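Extracellular solute-binding protein, family 1 (Bifidobacterium longum subsp. infantis ATCC 15697, PDB 3OMB) probably captures a solute outside the cell for an ABC transporter and carries a bound magnesium ion. Local coordinates at residues A[82-95]-A[101-115]. Sequence-based numbering, arbitrary orientation.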
loop_
_atom_site.group_PDB
_atom_site.type_symbol
_atom_site.label_atom_id
_atom_site.label_comp_id
_atom_site.label_asym_id
_atom_site.label_seq_id
_atom_site.Cartn_x
_atom_site.Cartn_y
_atom_site.Cartn_z
ATOM N N TRP A 82 -5.986 -11.012 14.418
ATOM C CA TRP A 82 -5.216 -10.075 15.240
ATOM C C TRP A 82 -6.013 -8.805 15.554
ATOM O O TRP A 82 -5.964 -8.303 16.680
ATOM C CB TRP A 82 -3.881 -9.730 14.565
ATOM C CG TRP A 82 -2.989 -8.816 15.362
ATOM C CD1 TRP A 82 -2.438 -7.643 14.936
ATOM C CD2 TRP A 82 -2.544 -8.997 16.717
ATOM N NE1 TRP A 82 -1.681 -7.083 15.934
ATOM C CE2 TRP A 82 -1.728 -7.890 17.039
ATOM C CE3 TRP A 82 -2.755 -9.986 17.687
ATOM C CZ2 TRP A 82 -1.129 -7.737 18.290
ATOM C CZ3 TRP A 82 -2.161 -9.833 18.937
ATOM C CH2 TRP A 82 -1.354 -8.716 19.226
ATOM N N ALA A 83 -6.746 -8.313 14.552
ATOM C CA ALA A 83 -7.571 -7.113 14.679
ATOM C C ALA A 83 -8.510 -7.185 15.876
ATOM O O ALA A 83 -8.757 -6.175 16.530
ATOM C CB ALA A 83 -8.359 -6.862 13.392
ATOM N N GLN A 84 -9.008 -8.385 16.163
ATOM C CA GLN A 84 -9.845 -8.635 17.332
ATOM C C GLN A 84 -9.062 -8.864 18.623
ATOM O O GLN A 84 -9.483 -8.437 19.705
ATOM C CB GLN A 84 -10.775 -9.814 17.062
ATOM C CG GLN A 84 -12.068 -9.360 16.416
ATOM C CD GLN A 84 -12.571 -10.305 15.346
ATOM O OE1 GLN A 84 -11.808 -10.804 14.504
ATOM N NE2 GLN A 84 -13.870 -10.543 15.361
ATOM N N GLN A 85 -7.917 -9.522 18.488
ATOM C CA GLN A 85 -7.085 -9.920 19.608
ATOM C C GLN A 85 -6.198 -8.783 20.153
ATOM O O GLN A 85 -5.838 -8.792 21.328
ATOM C CB GLN A 85 -6.201 -11.074 19.143
ATOM C CG GLN A 85 -6.085 -12.236 20.109
ATOM C CD GLN A 85 -5.396 -13.422 19.462
ATOM O OE1 GLN A 85 -5.832 -13.914 18.418
ATOM N NE2 GLN A 85 -4.306 -13.879 20.068
ATOM N N LYS A 86 -5.854 -7.818 19.298
ATOM C CA LYS A 86 -4.849 -6.780 19.604
ATOM C C LYS A 86 -5.071 -5.961 20.888
ATOM O O LYS A 86 -4.320 -6.093 21.859
ATOM C CB LYS A 86 -4.671 -5.836 18.407
ATOM C CG LYS A 86 -3.584 -4.822 18.606
ATOM C CD LYS A 86 -3.539 -3.832 17.482
ATOM C CE LYS A 86 -2.362 -2.906 17.672
ATOM N NZ LYS A 86 -2.062 -2.124 16.447
ATOM N N ASN A 87 -6.093 -5.107 20.883
ATOM C CA ASN A 87 -6.381 -4.229 22.020
ATOM C C ASN A 87 -6.594 -4.998 23.317
ATOM O O ASN A 87 -6.202 -4.545 24.389
ATOM C CB ASN A 87 -7.556 -3.306 21.691
ATOM C CG ASN A 87 -7.287 -2.453 20.449
ATOM O OD1 ASN A 87 -6.150 -2.030 20.199
ATOM N ND2 ASN A 87 -8.327 -2.210 19.659
ATOM N N ALA A 88 -7.175 -6.185 23.199
ATOM C CA ALA A 88 -7.256 -7.116 24.318
ATOM C C ALA A 88 -5.873 -7.462 24.893
ATOM O O ALA A 88 -5.733 -7.612 26.100
ATOM C CB ALA A 88 -7.998 -8.377 23.900
ATOM N N THR A 89 -4.862 -7.575 24.026
ATOM C CA THR A 89 -3.486 -7.907 24.442
ATOM C C THR A 89 -2.786 -6.734 25.128
ATOM O O THR A 89 -2.062 -6.916 26.109
ATOM C CB THR A 89 -2.624 -8.382 23.239
ATOM O OG1 THR A 89 -3.250 -9.505 22.621
ATOM C CG2 THR A 89 -1.237 -8.794 23.680
ATOM N N LEU A 90 -2.986 -5.537 24.590
ATOM C CA LEU A 90 -2.412 -4.336 25.182
ATOM C C LEU A 90 -3.043 -4.035 26.544
ATOM O O LEU A 90 -2.331 -3.704 27.497
ATOM C CB LEU A 90 -2.562 -3.146 24.237
ATOM C CG LEU A 90 -1.827 -3.274 22.902
ATOM C CD1 LEU A 90 -2.349 -2.225 21.912
ATOM C CD2 LEU A 90 -0.318 -3.177 23.091
ATOM N N ALA A 91 -4.371 -4.168 26.624
ATOM C CA ALA A 91 -5.111 -4.029 27.888
ATOM C C ALA A 91 -4.616 -5.078 28.878
ATOM O O ALA A 91 -4.417 -4.792 30.056
ATOM C CB ALA A 91 -6.619 -4.179 27.655
ATOM N N SER A 92 -4.401 -6.288 28.363
ATOM C CA SER A 92 -3.833 -7.408 29.108
ATOM C C SER A 92 -2.495 -7.069 29.781
ATOM O O SER A 92 -2.193 -7.573 30.867
ATOM C CB SER A 92 -3.653 -8.600 28.163
ATOM O OG SER A 92 -3.120 -9.718 28.842
ATOM N N GLY A 93 -1.700 -6.224 29.127
ATOM C CA GLY A 93 -0.359 -5.888 29.610
ATOM C C GLY A 93 0.702 -6.942 29.322
ATOM O O GLY A 93 1.861 -6.777 29.710
ATOM N N ASP A 94 0.309 -8.017 28.637
ATOM C CA ASP A 94 1.184 -9.171 28.404
ATOM C C ASP A 94 1.449 -9.358 26.918
ATOM O O ASP A 94 0.628 -9.928 26.200
ATOM C CB ASP A 94 0.562 -10.450 28.977
ATOM C CG ASP A 94 0.544 -10.468 30.498
ATOM O OD1 ASP A 94 1.624 -10.272 31.111
ATOM O OD2 ASP A 94 -0.549 -10.697 31.083
ATOM N N ILE A 95 2.592 -8.871 26.458
ATOM C CA ILE A 95 2.911 -8.941 25.042
ATOM C C ILE A 95 4.076 -9.909 24.786
ATOM O O ILE A 95 4.821 -10.255 25.713
ATOM C CB ILE A 95 3.190 -7.539 24.458
ATOM C CG1 ILE A 95 4.387 -6.894 25.141
ATOM C CG2 ILE A 95 1.941 -6.642 24.583
ATOM C CD1 ILE A 95 4.999 -5.791 24.312
ATOM N N ASN A 101 4.910 -7.087 12.925
ATOM C CA ASN A 101 3.702 -6.453 12.421
ATOM C C ASN A 101 2.561 -6.558 13.419
ATOM O O ASN A 101 1.421 -6.791 13.040
ATOM C CB ASN A 101 3.278 -7.024 11.063
ATOM C CG ASN A 101 4.145 -6.525 9.923
ATOM O OD1 ASN A 101 4.207 -5.332 9.656
ATOM N ND2 ASN A 101 4.797 -7.443 9.233
ATOM N N GLY A 102 2.890 -6.415 14.698
ATOM C CA GLY A 102 1.881 -6.453 15.754
ATOM C C GLY A 102 1.383 -5.074 16.124
ATOM O O GLY A 102 0.183 -4.855 16.200
ATOM N N TYR A 103 2.313 -4.145 16.310
ATOM C CA TYR A 103 2.035 -2.848 16.920
ATOM C C TYR A 103 2.684 -1.716 16.172
ATOM O O TYR A 103 3.664 -1.907 15.475
ATOM C CB TYR A 103 2.587 -2.842 18.343
ATOM C CG TYR A 103 2.066 -3.986 19.157
ATOM C CD1 TYR A 103 0.765 -3.974 19.641
ATOM C CD2 TYR A 103 2.861 -5.102 19.407
ATOM C CE1 TYR A 103 0.266 -5.048 20.361
ATOM C CE2 TYR A 103 2.375 -6.177 20.144
ATOM C CZ TYR A 103 1.082 -6.140 20.622
ATOM O OH TYR A 103 0.591 -7.192 21.347
ATOM N N GLY A 104 2.141 -0.521 16.330
ATOM C CA GLY A 104 2.811 0.674 15.837
ATOM C C GLY A 104 3.365 1.437 17.020
ATOM O O GLY A 104 2.984 1.176 18.160
ATOM N N ALA A 105 4.233 2.402 16.740
ATOM C CA ALA A 105 4.934 3.175 17.771
ATOM C C ALA A 105 4.046 4.001 18.703
ATOM O O ALA A 105 4.406 4.195 19.865
ATOM C CB ALA A 105 5.976 4.073 17.124
ATOM N N VAL A 106 2.916 4.503 18.207
ATOM C CA VAL A 106 2.016 5.300 19.033
ATOM C C VAL A 106 1.530 4.501 20.250
ATOM O O VAL A 106 1.211 5.077 21.293
ATOM C CB VAL A 106 0.800 5.825 18.222
ATOM C CG1 VAL A 106 -0.184 4.680 17.913
ATOM C CG2 VAL A 106 0.106 6.986 18.958
ATOM N N GLU A 107 1.489 3.179 20.114
ATOM C CA GLU A 107 1.077 2.307 21.210
ATOM C C GLU A 107 2.052 2.260 22.378
ATOM O O GLU A 107 1.650 2.074 23.523
ATOM C CB GLU A 107 0.771 0.916 20.692
ATOM C CG GLU A 107 -0.691 0.827 20.303
ATOM C CD GLU A 107 -0.912 0.311 18.912
ATOM O OE1 GLU A 107 0.055 -0.171 18.269
ATOM O OE2 GLU A 107 -2.072 0.398 18.453
ATOM N N ALA A 108 3.327 2.470 22.076
ATOM C CA ALA A 108 4.330 2.648 23.109
ATOM C C ALA A 108 4.069 3.893 23.961
ATOM O O ALA A 108 4.480 3.937 25.136
ATOM C CB ALA A 108 5.697 2.699 22.508
ATOM N N TYR A 109 3.392 4.883 23.376
ATOM C CA TYR A 109 2.983 6.092 24.094
ATOM C C TYR A 109 1.627 5.937 24.779
ATOM O O TYR A 109 1.394 6.513 25.844
ATOM C CB TYR A 109 3.007 7.314 23.168
ATOM C CG TYR A 109 4.419 7.744 22.806
ATOM C CD1 TYR A 109 5.197 8.479 23.715
ATOM C CD2 TYR A 109 4.986 7.403 21.574
ATOM C CE1 TYR A 109 6.494 8.871 23.394
ATOM C CE2 TYR A 109 6.274 7.785 21.246
ATOM C CZ TYR A 109 7.026 8.522 22.159
ATOM O OH TYR A 109 8.315 8.907 21.855
ATOM N N GLN A 110 0.745 5.142 24.179
ATOM C CA GLN A 110 -0.535 4.833 24.804
ATOM C C GLN A 110 -0.379 3.924 26.030
ATOM O O GLN A 110 -1.137 4.036 26.974
ATOM C CB GLN A 110 -1.508 4.229 23.794
ATOM C CG GLN A 110 -2.261 5.285 22.989
ATOM C CD GLN A 110 -3.112 4.691 21.879
ATOM O OE1 GLN A 110 -2.719 3.721 21.220
ATOM N NE2 GLN A 110 -4.294 5.278 21.665
ATOM N N TYR A 111 0.600 3.027 25.991
ATOM C CA TYR A 111 0.873 2.121 27.098
ATOM C C TYR A 111 2.322 2.313 27.518
ATOM O O TYR A 111 3.205 1.572 27.079
ATOM C CB TYR A 111 0.565 0.670 26.704
ATOM C CG TYR A 111 -0.874 0.482 26.271
ATOM C CD1 TYR A 111 -1.866 0.112 27.193
ATOM C CD2 TYR A 111 -1.257 0.720 24.949
ATOM C CE1 TYR A 111 -3.216 -0.033 26.788
ATOM C CE2 TYR A 111 -2.581 0.586 24.536
ATOM C CZ TYR A 111 -3.554 0.206 25.452
ATOM O OH TYR A 111 -4.853 0.081 25.015
ATOM N N PRO A 112 2.581 3.334 28.356
ATOM C CA PRO A 112 3.957 3.659 28.752
ATOM C C PRO A 112 4.704 2.454 29.337
ATOM O O PRO A 112 4.110 1.632 30.040
ATOM C CB PRO A 112 3.773 4.754 29.803
ATOM C CG PRO A 112 2.452 5.392 29.433
ATOM C CD PRO A 112 1.602 4.229 28.997
ATOM N N GLY A 113 5.980 2.335 28.979
ATOM C CA GLY A 113 6.857 1.293 29.504
ATOM C C GLY A 113 6.610 -0.129 29.024
ATOM O O GLY A 113 7.155 -1.085 29.588
HETATM N N MSE A 114 5.770 -0.285 28.008
HETATM C CA MSE A 114 5.480 -1.610 27.477
HETATM C C MSE A 114 6.510 -1.999 26.421
HETATM O O MSE A 114 6.854 -3.165 26.293
HETATM C CB MSE A 114 4.071 -1.643 26.889
HETATM C CG MSE A 114 3.633 -3.017 26.438
HETATM SE SE MSE A 114 1.698 -3.182 26.184
HETATM C CE MSE A 114 1.132 -2.707 27.997
ATOM N N PHE A 115 6.994 -1.019 25.666
ATOM C CA PHE A 115 7.867 -1.292 24.527
ATOM C C PHE A 115 9.256 -0.754 24.742
ATOM O O PHE A 115 9.430 0.286 25.360
ATOM C CB PHE A 115 7.271 -0.741 23.227
ATOM C CG PHE A 115 6.021 -1.457 22.795
ATOM C CD1 PHE A 115 6.093 -2.676 22.140
ATOM C CD2 PHE A 115 4.769 -0.923 23.067
ATOM C CE1 PHE A 115 4.932 -3.351 21.753
ATOM C CE2 PHE A 115 3.608 -1.583 22.679
ATOM C CZ PHE A 115 3.690 -2.808 22.023
#
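W82 and G102 are joined by a hydrogen bond where helix 79-92 of the beta-alpha-beta crossover from strand 71-78 to 98-100, in a periplasmic-binding-protein-like fold, packs against the loop after strand 98-100. W82 NE1 donates its N-H to G102 O (2.9 Å, 160° at the hydrogen), on a lone pair and close to the indole plane. The CZ2-CH2 edge of the same ring points at the face of Y103 in an offset edge-to-face pair, planes 77° apart. Were W82 replaced by an alanine, G102 O would probably lose this donor and a gap open beside Y103. L90 fills the middle: CD2 reaches Y103 CE1 at 3.4 Å, while CB lies over one face of Y111. I95 adds to the apolar cluster, CG2 beside Y103 OH and CD1 against F115 CE1 (3.5 Å), and selenomethionine M114 sets its SE against L90 CD2 and I95 CG2. Farther out, K86, extended with CG anti to its backbone N (chi1 -175°), forms a salt bridge with E107, NZ making weak hydrogen bonds to both oxygens, OE2 the nearer (3.2 Å). V77 and L45 of the sheet touch W82. The loop positions E107: G104 N donates to its OE1 at 2.9 Å, nearly along the C-O bond.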